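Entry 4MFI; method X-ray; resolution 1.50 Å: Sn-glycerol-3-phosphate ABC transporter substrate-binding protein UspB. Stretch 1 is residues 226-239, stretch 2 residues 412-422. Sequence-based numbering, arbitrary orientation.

Stretch 1, residues 226-239: TLTLTEPATIAAGN
Stretch 2, residues 412-422: TFTNIQKRLQV

Stretch 2 is helical throughout, phi/psi near -63/-43 from Thr412 to Val422, and it is a segment of a longer helix. Stretch 1 changes form along its length. Thr226 and Leu227 are extended strand residues; Thr228 (-135/22) leads into a type I beta turn from Thr228 to Glu231, with Leu229 at -62/-29 and Thr230 at -97/4, closed by Glu231 N to Thr228 O at 3.2 Å. Glu231 (-71/149) is the N-cap residue of the helix that starts at Pro232 and runs through Asn239 and beyond; its O receives Ile235 N at 3.0 Å. The two helix axes come no closer than 11.5 Å, with 126° between their N-to-C directions, so much of the contact falls to the strand end and the turn. There the backbones draw near: CA of Leu229 lies 5.7 Å from CA of Phe413, and CA of Thr230 lies 5.9 Å from CA of Thr414. Leu227, further back in stretch 1, meets Gln417, Leu420 and Gln421, so the two chains run in opposed senses here. Together they bury 585 Å².

The apolar rule is alternation. Leu227 and Leu229 point toward the helix while Thr228 between them points away. Leu227 (m, t) sets CD1 3.8 Å from Leu420 CB. Leu229 (chi1 -75°, chi2 164°) sets its CD1 against two helix side chains, 3.7 Å from Ile416 CG2 and 3.7 Å from Leu420 CD1. Ile416 is m, t, as is Leu420, one turn after it.

Phe413 (chi1 -76°, chi2 8°) is the aromatic anchor, giving more area to the contact than any other residue. Leu229 CD2 lies over one face of its ring, and Thr234 O sits at the edge, 3.6 Å from Phe413 CE2. Gly238 leaves space for this ring: its CA is 4.1 Å from Phe413 CZ, and an ideal CB would come within 2.9 Å of Phe413 CE2, a clash. Leu229 O, 3.3 Å from Phe413 CD2, is buried by the contact without a polar partner, a cost of the close packing.

Gln417 carries the direct polar link. With chi1 -178°, chi2 157° and chi3 -37°, it extends its amide to the turn, where Thr230 N donates a hydrogen bond to Gln417 OE1 at 3.1 Å (136° at the hydrogen). Leu229 N lies 2.9 Å from the same OE1. A side-chain carbonyl thus takes up a turn amide, that of Thr230, that makes no hydrogen bond within the turn.

Two waters extend the polar contact. Water 1 accepts from Leu227 N at 2.9 Å and donates to Gln421 OE1 at 2.6 Å, joining the strand to a side chain with chi1 -171° and chi2 71°. Water 2 accepts from Gln417 NE2 at 3.1 Å and lies 2.5 Å from Thr230 OG1 (chi1 56°). Thr230 also places CG2 3.6 Å from Thr414 OG1, packing its methyl group against the helix.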

ATOM      1  N   THR A 226     -17.253  -9.840   7.301  1.00  5.42           N
ATOM      2  CA  THR A 226     -18.448  -9.176   7.802  1.00  5.23           C
ATOM      3  C   THR A 226     -18.320  -7.668   7.622  1.00  4.49           C
ATOM      4  O   THR A 226     -17.451  -7.029   8.213  1.00  5.91           O
ATOM      5  CB  THR A 226     -18.677  -9.566   9.275  1.00  5.22           C
ATOM      6  OG1 THR A 226     -18.881 -10.986   9.345  1.00  5.97           O
ATOM      7  CG2 THR A 226     -19.880  -8.842   9.863  1.00  6.61           C
ATOM      8  N   LEU A 227     -19.175  -7.108   6.775  1.00  4.61           N
ATOM      9  CA  LEU A 227     -19.112  -5.680   6.483  1.00  4.35           C
ATOM     10  C   LEU A 227     -19.540  -4.857   7.697  1.00  5.82           C
ATOM     11  O   LEU A 227     -20.479  -5.222   8.417  1.00  7.07           O
ATOM     12  CB  LEU A 227     -19.955  -5.354   5.255  1.00  4.32           C
ATOM     13  CG  LEU A 227     -19.545  -6.096   3.973  1.00  6.09           C
ATOM     14  CD1 LEU A 227     -20.491  -5.767   2.838  1.00  7.25           C
ATOM     15  CD2 LEU A 227     -18.121  -5.767   3.577  1.00 11.86           C
ATOM     16  N   THR A 228     -18.830  -3.760   7.940  1.00  5.23           N
ATOM     17  CA  THR A 228     -19.036  -2.970   9.155  1.00  4.95           C
ATOM     18  C   THR A 228     -19.086  -1.471   8.856  1.00  5.35           C
ATOM     19  O   THR A 228     -18.847  -0.649   9.740  1.00  6.71           O
ATOM     20  CB  THR A 228     -17.953  -3.266  10.234  1.00  5.88           C
ATOM     21  OG1 THR A 228     -16.640  -3.069   9.693  1.00  7.24           O
ATOM     22  CG2 THR A 228     -18.061  -4.694  10.739  1.00  7.32           C
ATOM     23  N   LEU A 229     -19.402  -1.116   7.614  1.00  5.54           N
ATOM     24  CA  LEU A 229     -19.531   0.287   7.239  1.00  5.81           C
ATOM     25  C   LEU A 229     -20.650   0.991   8.005  1.00  7.52           C
ATOM     26  O   LEU A 229     -20.585   2.200   8.235  1.00  8.68           O
ATOM     27  CB  LEU A 229     -19.780   0.419   5.738  1.00  8.05           C
ATOM     28  CG  LEU A 229     -18.568   0.191   4.843  1.00 11.39           C
ATOM     29  CD1 LEU A 229     -19.012  -0.030   3.422  1.00 14.52           C
ATOM     30  CD2 LEU A 229     -17.626   1.386   4.905  1.00 11.77           C
ATOM     31  N   THR A 230     -21.681   0.248   8.397  1.00  8.13           N
ATOM     32  CA  THR A 230     -22.817   0.873   9.067  1.00  9.64           C
ATOM     33  C   THR A 230     -22.743   0.781  10.587  1.00  9.42           C
ATOM     34  O   THR A 230     -23.682   1.187  11.286  1.00 11.51           O
ATOM     35  CB  THR A 230     -24.144   0.273   8.589  1.00 13.30           C
ATOM     36  OG1 THR A 230     -24.125  -1.147   8.791  1.00 15.00           O
ATOM     37  CG2 THR A 230     -24.359   0.577   7.106  1.00 15.31           C
ATOM     38  N   GLU A 231     -21.643   0.238  11.109  1.00  8.31           N
ATOM     39  CA  GLU A 231     -21.460   0.190  12.556  1.00  8.86           C
ATOM     40  C   GLU A 231     -21.182   1.593  13.088  1.00  8.32           C
ATOM     41  O   GLU A 231     -20.598   2.417  12.384  1.00  8.61           O
ATOM     42  CB  GLU A 231     -20.333  -0.778  12.930  1.00 10.21           C
ATOM     43  CG  GLU A 231     -20.617  -2.237  12.544  1.00 12.54           C
ATOM     44  CD  GLU A 231     -21.867  -2.798  13.197  1.00 17.73           C
ATOM     45  OE1 GLU A 231     -22.149  -2.430  14.351  1.00 19.26           O
ATOM     46  OE2 GLU A 231     -22.570  -3.620  12.559  1.00 22.36           O
ATOM     47  N   PRO A 232     -21.611   1.876  14.329  1.00  9.10           N
ATOM     48  CA  PRO A 232     -21.513   3.247  14.845  1.00 10.20           C
ATOM     49  C   PRO A 232     -20.109   3.856  14.796  1.00  7.97           C
ATOM     50  O   PRO A 232     -19.990   5.039  14.469  1.00  8.01           O
ATOM     51  CB  PRO A 232     -21.983   3.106  16.297  1.00 11.82           C
ATOM     52  CG  PRO A 232     -22.891   1.926  16.280  1.00 14.79           C
ATOM     53  CD  PRO A 232     -22.341   0.987  15.252  1.00 11.78           C
ATOM     54  N   ALA A 233     -19.065   3.087  15.098  1.00  7.86           N
ATOM     55  CA  ALA A 233     -17.720   3.660  15.086  1.00  6.99           C
ATOM     56  C   ALA A 233     -17.284   4.064  13.677  1.00  6.63           C
ATOM     57  O   ALA A 233     -16.605   5.075  13.493  1.00  7.12           O
ATOM     58  CB  ALA A 233     -16.716   2.711  15.714  1.00  8.00           C
ATOM     59  N   THR A 234     -17.687   3.284  12.680  1.00  5.75           N
ATOM     60  CA  THR A 234     -17.338   3.590  11.299  1.00  6.16           C
ATOM     61  C   THR A 234     -18.084   4.821  10.807  1.00  4.92           C
ATOM     62  O   THR A 234     -17.511   5.694  10.149  1.00  6.04           O
ATOM     63  CB  THR A 234     -17.645   2.405  10.392  1.00  4.94           C
ATOM     64  OG1 THR A 234     -17.016   1.243  10.944  1.00  6.07           O
ATOM     65  CG2 THR A 234     -17.116   2.663   8.981  1.00  6.46           C
ATOM     66  N   ILE A 235     -19.372   4.895  11.122  1.00  5.95           N
ATOM     67  CA  ILE A 235     -20.147   6.083  10.779  1.00  6.19           C
ATOM     68  C   ILE A 235     -19.558   7.329  11.459  1.00  6.35           C
ATOM     69  O   ILE A 235     -19.473   8.397  10.849  1.00  6.93           O
ATOM     70  CB  ILE A 235     -21.642   5.894  11.114  1.00  8.57           C
ATOM     71  CG1 ILE A 235     -22.250   4.856  10.158  1.00 13.40           C
ATOM     72  CG2 ILE A 235     -22.393   7.224  11.022  1.00  7.95           C
ATOM     73  CD1 ILE A 235     -23.666   4.504  10.453  1.00 16.69           C
ATOM     74  N   ALA A 236     -19.117   7.188  12.706  1.00  6.31           N
ATOM     75  CA  ALA A 236     -18.490   8.302  13.414  1.00  6.54           C
ATOM     76  C   ALA A 236     -17.204   8.767  12.724  1.00  6.82           C
ATOM     77  O   ALA A 236     -16.971   9.971  12.592  1.00  6.86           O
ATOM     78  CB  ALA A 236     -18.226   7.935  14.862  1.00  8.08           C
ATOM     79  N   ALA A 237     -16.371   7.821  12.288  1.00  6.01           N
ATOM     80  CA  ALA A 237     -15.170   8.169  11.529  1.00  5.19           C
ATOM     81  C   ALA A 237     -15.536   8.868  10.220  1.00  4.83           C
ATOM     82  O   ALA A 237     -14.893   9.847   9.826  1.00  5.89           O
ATOM     83  CB  ALA A 237     -14.324   6.933  11.263  1.00  5.54           C
ATOM     84  N   GLY A 238     -16.580   8.380   9.556  1.00  5.38           N
ATOM     85  CA  GLY A 238     -17.079   9.031   8.351  1.00  6.07           C
ATOM     86  C   GLY A 238     -17.491  10.471   8.607  1.00  5.93           C
ATOM     87  O   GLY A 238     -17.215  11.366   7.798  1.00  6.41           O
ATOM     88  N   ASN A 239     -18.148  10.706   9.740  1.00  6.17           N
ATOM     89  CA  ASN A 239     -18.549  12.059  10.104  1.00  6.58           C
ATOM     90  C   ASN A 239     -17.382  12.952  10.502  1.00  5.62           C
ATOM     91  O   ASN A 239     -17.413  14.145  10.246  1.00  6.90           O
ATOM     92  CB  ASN A 239     -19.637  12.035  11.178  1.00  8.22           C
ATOM     93  CG  ASN A 239     -21.002  11.731  10.596  1.00  9.93           C
ATOM     94  OD1 ASN A 239     -21.653  10.761  10.969  1.00 15.34           O
ATOM     95  ND2 ASN A 239     -21.433  12.560   9.656  1.00  9.53           N
ATOM     96  N   THR A 412     -24.853   7.188   2.693  1.00  7.57           N
ATOM     97  CA  THR A 412     -23.829   6.754   1.748  1.00  6.93           C
ATOM     98  C   THR A 412     -23.249   5.400   2.139  1.00  6.82           C
ATOM     99  O   THR A 412     -23.198   4.477   1.313  1.00  7.94           O
ATOM    100  CB  THR A 412     -22.713   7.803   1.635  1.00  7.54           C
ATOM    101  OG1 THR A 412     -23.280   9.037   1.178  1.00  8.72           O
ATOM    102  CG2 THR A 412     -21.635   7.355   0.658  1.00  8.16           C
ATOM    103  N   PHE A 413     -22.848   5.268   3.402  1.00  6.57           N
ATOM    104  CA  PHE A 413     -22.280   4.010   3.890  1.00  5.70           C
ATOM    105  C   PHE A 413     -23.284   2.851   3.833  1.00  6.73           C
ATOM    106  O   PHE A 413     -22.906   1.712   3.555  1.00  7.51           O
ATOM    107  CB  PHE A 413     -21.715   4.158   5.309  1.00  6.29           C
ATOM    108  CG  PHE A 413     -20.385   4.881   5.379  1.00  5.82           C
ATOM    109  CD1 PHE A 413     -19.834   5.491   4.259  1.00  8.26           C
ATOM    110  CD2 PHE A 413     -19.675   4.923   6.571  1.00  6.70           C
ATOM    111  CE1 PHE A 413     -18.600   6.143   4.338  1.00  7.40           C
ATOM    112  CE2 PHE A 413     -18.454   5.572   6.661  1.00  6.60           C
ATOM    113  CZ  PHE A 413     -17.910   6.184   5.543  1.00  7.09           C
ATOM    114  N   THR A 414     -24.560   3.138   4.087  1.00  7.51           N
ATOM    115  CA  THR A 414     -25.594   2.109   4.022  1.00  8.15           C
ATOM    116  C   THR A 414     -25.788   1.595   2.596  1.00  8.03           C
ATOM    117  O   THR A 414     -25.857   0.381   2.377  1.00  8.47           O
ATOM    118  CB  THR A 414     -26.928   2.626   4.594  1.00  9.29           C
ATOM    119  OG1 THR A 414     -26.736   3.008   5.965  1.00 11.14           O
ATOM    120  CG2 THR A 414     -28.015   1.566   4.508  1.00 10.62           C
ATOM    121  N   ASN A 415     -25.868   2.513   1.634  1.00  8.69           N
ATOM    122  CA  ASN A 415     -25.995   2.148   0.218  1.00  9.75           C
ATOM    123  C   ASN A 415     -24.790   1.344  -0.237  1.00  7.61           C
ATOM    124  O   ASN A 415     -24.921   0.326  -0.916  1.00  8.94           O
ATOM    125  CB  ASN A 415     -26.161   3.396  -0.679  1.00 11.80           C
ATOM    126  CG  ASN A 415     -25.978   3.092  -2.191  1.00 19.88           C
ATOM    127  OD1 ASN A 415     -26.920   2.664  -2.864  1.00 25.24           O
ATOM    128  ND2 ASN A 415     -24.772   3.339  -2.724  1.00 18.01           N
ATOM    129  N   ILE A 416     -23.606   1.818   0.128  1.00  6.95           N
ATOM    130  CA  ILE A 416     -22.387   1.132  -0.268  1.00  7.91           C
ATOM    131  C   ILE A 416     -22.326  -0.261   0.335  1.00  7.04           C
ATOM    132  O   ILE A 416     -21.988  -1.223  -0.362  1.00  7.73           O
ATOM    133  CB  ILE A 416     -21.148   1.941   0.101  1.00 10.36           C
ATOM    134  CG1 ILE A 416     -21.044   3.149  -0.825  1.00 13.52           C
ATOM    135  CG2 ILE A 416     -19.894   1.084   0.014  1.00 11.62           C
ATOM    136  CD1 ILE A 416     -20.015   4.129  -0.382  1.00 15.94           C
ATOM    137  N   GLN A 417     -22.673  -0.388   1.617  1.00  5.49           N
ATOM    138  CA  GLN A 417     -22.634  -1.707   2.248  1.00  5.53           C
ATOM    139  C   GLN A 417     -23.566  -2.704   1.556  1.00  5.94           C
ATOM    140  O   GLN A 417     -23.204  -3.865   1.369  1.00  6.38           O
ATOM    141  CB  GLN A 417     -22.919  -1.639   3.756  1.00  6.24           C
ATOM    142  CG  GLN A 417     -22.838  -3.014   4.416  1.00  6.63           C
ATOM    143  CD  GLN A 417     -22.557  -2.970   5.907  1.00  7.89           C
ATOM    144  OE1 GLN A 417     -21.794  -2.140   6.384  1.00 10.05           O
ATOM    145  NE2 GLN A 417     -23.146  -3.900   6.644  1.00 11.68           N
ATOM    146  N   LYS A 418     -24.757  -2.257   1.163  1.00  6.00           N
ATOM    147  CA  LYS A 418     -25.682  -3.136   0.448  1.00  6.16           C
ATOM    148  C   LYS A 418     -25.095  -3.596  -0.886  1.00  5.76           C
ATOM    149  O   LYS A 418     -25.184  -4.774  -1.248  1.00  7.92           O
ATOM    150  CB  LYS A 418     -27.028  -2.438   0.222  1.00  8.46           C
ATOM    151  CG  LYS A 418     -27.847  -2.252   1.486  1.00 12.43           C
ATOM    152  CD  LYS A 418     -29.109  -1.438   1.223  1.00 17.30           C
ATOM    153  CE  LYS A 418     -30.089  -1.540   2.387  1.00 23.08           C
ATOM    154  NZ  LYS A 418     -29.471  -1.228   3.703  1.00 30.34           N
ATOM    155  N   ARG A 419     -24.477  -2.672  -1.615  1.00  5.69           N
ATOM    156  CA  ARG A 419     -23.863  -3.015  -2.898  1.00  5.37           C
ATOM    157  C   ARG A 419     -22.685  -3.963  -2.730  1.00  5.04           C
ATOM    158  O   ARG A 419     -22.530  -4.920  -3.496  1.00  6.90           O
ATOM    159  CB  ARG A 419     -23.450  -1.746  -3.648  1.00  7.32           C
ATOM    160  CG  ARG A 419     -24.681  -0.971  -4.137  1.00  8.96           C
ATOM    161  CD  ARG A 419     -24.373   0.434  -4.537  1.00 11.57           C
ATOM    162  NE  ARG A 419     -23.357   0.495  -5.574  1.00 14.97           N
ATOM    163  CZ  ARG A 419     -22.427   1.439  -5.631  1.00 21.36           C
ATOM    164  NH1 ARG A 419     -21.535   1.426  -6.604  1.00 23.75           N
ATOM    165  NH2 ARG A 419     -22.383   2.389  -4.701  1.00 24.23           N
ATOM    166  N   LEU A 420     -21.856  -3.691  -1.733  1.00  5.59           N
ATOM    167  CA  LEU A 420     -20.700  -4.539  -1.453  1.00  5.95           C
ATOM    168  C   LEU A 420     -21.121  -5.940  -1.014  1.00  5.04           C
ATOM    169  O   LEU A 420     -20.475  -6.929  -1.367  1.00  5.78           O
ATOM    170  CB  LEU A 420     -19.811  -3.905  -0.380  1.00  5.86           C
ATOM    171  CG  LEU A 420     -19.107  -2.592  -0.746  1.00  7.40           C
ATOM    172  CD1 LEU A 420     -18.265  -2.117   0.435  1.00 10.19           C
ATOM    173  CD2 LEU A 420     -18.249  -2.743  -1.989  1.00 11.20           C
ATOM    174  N   GLN A 421     -22.201  -6.032  -0.237  1.00  5.06           N
ATOM    175  CA  GLN A 421     -22.683  -7.328   0.233  1.00  5.33           C
ATOM    176  C   GLN A 421     -23.101  -8.201  -0.950  1.00  4.69           C
ATOM    177  O   GLN A 421     -22.761  -9.386  -1.012  1.00  5.79           O
ATOM    178  CB  GLN A 421     -23.863  -7.154   1.194  1.00  5.78           C
ATOM    179  CG  GLN A 421     -24.254  -8.452   1.886  1.00  5.44           C
ATOM    180  CD  GLN A 421     -23.221  -8.878   2.894  1.00  7.03           C
ATOM    181  OE1 GLN A 421     -22.917  -8.136   3.827  1.00  9.18           O
ATOM    182  NE2 GLN A 421     -22.667 -10.076   2.715  1.00  8.71           N
ATOM    183  N   VAL A 422     -23.832  -7.608  -1.892  1.00  5.10           N
ATOM    184  CA  VAL A 422     -24.259  -8.329  -3.085  1.00  5.99           C
ATOM    185  C   VAL A 422     -23.055  -8.820  -3.893  1.00  4.17           C
ATOM    186  O   VAL A 422     -23.006  -9.982  -4.299  1.00  6.40           O
ATOM    187  CB  VAL A 422     -25.194  -7.461  -3.948  1.00  6.62           C
ATOM    188  CG1 VAL A 422     -25.418  -8.091  -5.313  1.00  8.59           C
ATOM    189  CG2 VAL A 422     -26.522  -7.262  -3.239  1.00  9.93           C
TER
HETATM  190  O   HOH W   1     -21.589  -8.529   6.075  1.00 10.29           O
HETATM  191  O   HOH W   2     -22.585  -2.991   9.595  1.00 20.73           O